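Glp_546_48378_50642 (Giardia intestinalis, PDB 2QVW) cleaves double-stranded RNA in the RNA interference pathway, producing siRNAs of 21 to 23 base pairs that direct the destruction of homologous RNAs. Local coordinates at residues Y408-V412 with F428-L433. Residues are numbered along the deposited sequence; the frame is centred on the assembly and turned at random.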
loop_
_atom_site.group_PDB
_atom_site.type_symbol
_atom_site.label_atom_id
_atom_site.label_comp_id
_atom_site.label_asym_id
_atom_site.label_seq_id
_atom_site.Cartn_x
_atom_site.Cartn_y
_atom_site.Cartn_z
ATOM N N TYR A 408 -11.759 4.085 -6.262
ATOM C CA TYR A 408 -11.222 5.440 -6.299
ATOM C C TYR A 408 -10.693 5.852 -4.935
ATOM O O TYR A 408 -9.563 6.296 -4.816
ATOM C CB TYR A 408 -12.299 6.422 -6.733
ATOM C CG TYR A 408 -11.758 7.793 -7.060
ATOM C CD1 TYR A 408 -11.331 8.102 -8.350
ATOM C CD2 TYR A 408 -11.675 8.786 -6.079
ATOM C CE1 TYR A 408 -10.837 9.368 -8.659
ATOM C CE2 TYR A 408 -11.185 10.049 -6.372
ATOM C CZ TYR A 408 -10.768 10.337 -7.664
ATOM O OH TYR A 408 -10.286 11.588 -7.968
ATOM N N GLU A 409 -11.525 5.697 -3.909
ATOM C CA GLU A 409 -11.165 6.055 -2.543
ATOM C C GLU A 409 -10.003 5.205 -2.040
ATOM O O GLU A 409 -9.177 5.663 -1.252
ATOM C CB GLU A 409 -12.376 5.864 -1.632
ATOM C CG GLU A 409 -13.635 6.559 -2.119
ATOM C CD GLU A 409 -14.877 6.120 -1.360
ATOM O OE1 GLU A 409 -15.120 4.897 -1.260
ATOM O OE2 GLU A 409 -15.621 6.997 -0.870
ATOM N N GLU A 410 -9.953 3.957 -2.487
ATOM C CA GLU A 410 -8.888 3.047 -2.102
ATOM C C GLU A 410 -7.568 3.601 -2.642
ATOM O O GLU A 410 -6.603 3.745 -1.900
ATOM C CB GLU A 410 -9.177 1.669 -2.686
ATOM C CG GLU A 410 -8.390 0.509 -2.085
ATOM C CD GLU A 410 -6.956 0.432 -2.568
ATOM O OE1 GLU A 410 -6.641 0.973 -3.649
ATOM O OE2 GLU A 410 -6.138 -0.193 -1.869
ATOM N N ILE A 411 -7.533 3.919 -3.937
ATOM C CA ILE A 411 -6.333 4.476 -4.559
ATOM C C ILE A 411 -5.890 5.710 -3.789
ATOM O O ILE A 411 -4.708 5.878 -3.495
ATOM C CB ILE A 411 -6.584 4.895 -6.036
ATOM C CG1 ILE A 411 -6.415 3.698 -6.968
ATOM C CG2 ILE A 411 -5.600 5.993 -6.448
ATOM C CD1 ILE A 411 -7.359 2.576 -6.693
ATOM N N VAL A 412 -6.853 6.576 -3.483
ATOM C CA VAL A 412 -6.593 7.798 -2.741
ATOM C C VAL A 412 -5.981 7.427 -1.401
ATOM O O VAL A 412 -4.982 8.004 -0.996
ATOM C CB VAL A 412 -7.900 8.602 -2.520
ATOM C CG1 VAL A 412 -7.623 9.852 -1.716
ATOM C CG2 VAL A 412 -8.504 8.981 -3.853
ATOM N N PHE A 428 -3.294 13.305 -8.029
ATOM C CA PHE A 428 -4.218 12.299 -8.545
ATOM C C PHE A 428 -5.587 12.952 -8.692
ATOM O O PHE A 428 -6.242 12.832 -9.724
ATOM C CB PHE A 428 -4.308 11.138 -7.556
ATOM C CG PHE A 428 -5.274 10.071 -7.959
ATOM C CD1 PHE A 428 -4.996 9.240 -9.035
ATOM C CD2 PHE A 428 -6.477 9.903 -7.277
ATOM C CE1 PHE A 428 -5.899 8.262 -9.427
ATOM C CE2 PHE A 428 -7.379 8.925 -7.664
ATOM C CZ PHE A 428 -7.088 8.107 -8.740
ATOM N N LEU A 429 -5.994 13.656 -7.643
ATOM C CA LEU A 429 -7.265 14.354 -7.608
ATOM C C LEU A 429 -7.408 15.392 -8.709
ATOM O O LEU A 429 -8.349 15.356 -9.492
ATOM C CB LEU A 429 -7.444 15.027 -6.251
ATOM C CG LEU A 429 -7.884 14.117 -5.101
ATOM C CD1 LEU A 429 -7.598 14.778 -3.764
ATOM C CD2 LEU A 429 -9.358 13.820 -5.242
ATOM N N ALA A 430 -6.477 16.329 -8.772
ATOM C CA ALA A 430 -6.566 17.360 -9.792
ATOM C C ALA A 430 -6.781 16.790 -11.202
ATOM O O ALA A 430 -7.699 17.198 -11.912
ATOM C CB ALA A 430 -5.318 18.233 -9.753
ATOM N N LYS A 431 -5.946 15.835 -11.597
ATOM C CA LYS A 431 -6.047 15.234 -12.929
ATOM C C LYS A 431 -7.444 14.705 -13.205
ATOM O O LYS A 431 -8.142 15.181 -14.085
ATOM C CB LYS A 431 -5.109 14.036 -13.094
ATOM C CG LYS A 431 -3.656 14.170 -12.682
ATOM C CD LYS A 431 -3.025 12.789 -12.899
ATOM C CE LYS A 431 -1.674 12.613 -12.245
ATOM N NZ LYS A 431 -1.242 11.188 -12.301
ATOM N N THR A 432 -7.812 13.694 -12.428
ATOM C CA THR A 432 -9.075 12.987 -12.538
ATOM C C THR A 432 -10.402 13.744 -12.452
ATOM O O THR A 432 -11.257 13.564 -13.316
ATOM C CB THR A 432 -9.096 11.837 -11.518
ATOM O OG1 THR A 432 -8.751 12.342 -10.227
ATOM C CG2 THR A 432 -8.082 10.766 -11.897
ATOM N N LEU A 433 -10.586 14.576 -11.430
ATOM C CA LEU A 433 -11.840 15.318 -11.254
ATOM C C LEU A 433 -12.140 16.301 -12.370
ATOM O O LEU A 433 -13.300 16.605 -12.636
ATOM C CB LEU A 433 -11.837 16.092 -9.939
ATOM C CG LEU A 433 -11.643 15.348 -8.621
ATOM C CD1 LEU A 433 -11.858 16.332 -7.487
ATOM C CD2 LEU A 433 -12.614 14.192 -8.504
#
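F428 is at the apolar centre between segments 408-412 and 428-433, which run nearly antiparallel (152°); it and Y408 bridge axes 12.0 Å apart. I411 CG2 lies 3.7 Å from the F428 ring centroid and 20° off its normal, a CH-pi contact over the face; V412 CG2 adds an apolar contact 4.0 Å from F428 CE2. On the Y408 side, F428 CE2 covers one face of the tyrosine ring, 3.6 Å from Y408 CE1, but planes inclined at 42° and centroids 5.2 Å apart make the aromatic pair oblique. Farther out, Y408 is a knob in the hole formed by F428, L429, T432 and L433, with Y408 OH 3.6 Å from L429 CD2 and 3.5 Å from L433 CD2. At the polar edge Y408 OH donates to T432 OG1 (2.8 Å), and T432 OG1 to F428 O (2.6 Å), one turn back. L378, L381 and V382 of helix 375-384 also pack on Y408. The CA-to-CB bond of E409, a probable Mn(2+) ligand, points away from segment 428-433. Chemically, the relay satisfies a buried phenol hydroxyl within an otherwise apolar joint, tying a helix with probable Mn(2+) ligands of the first RNase III domain to the next helix.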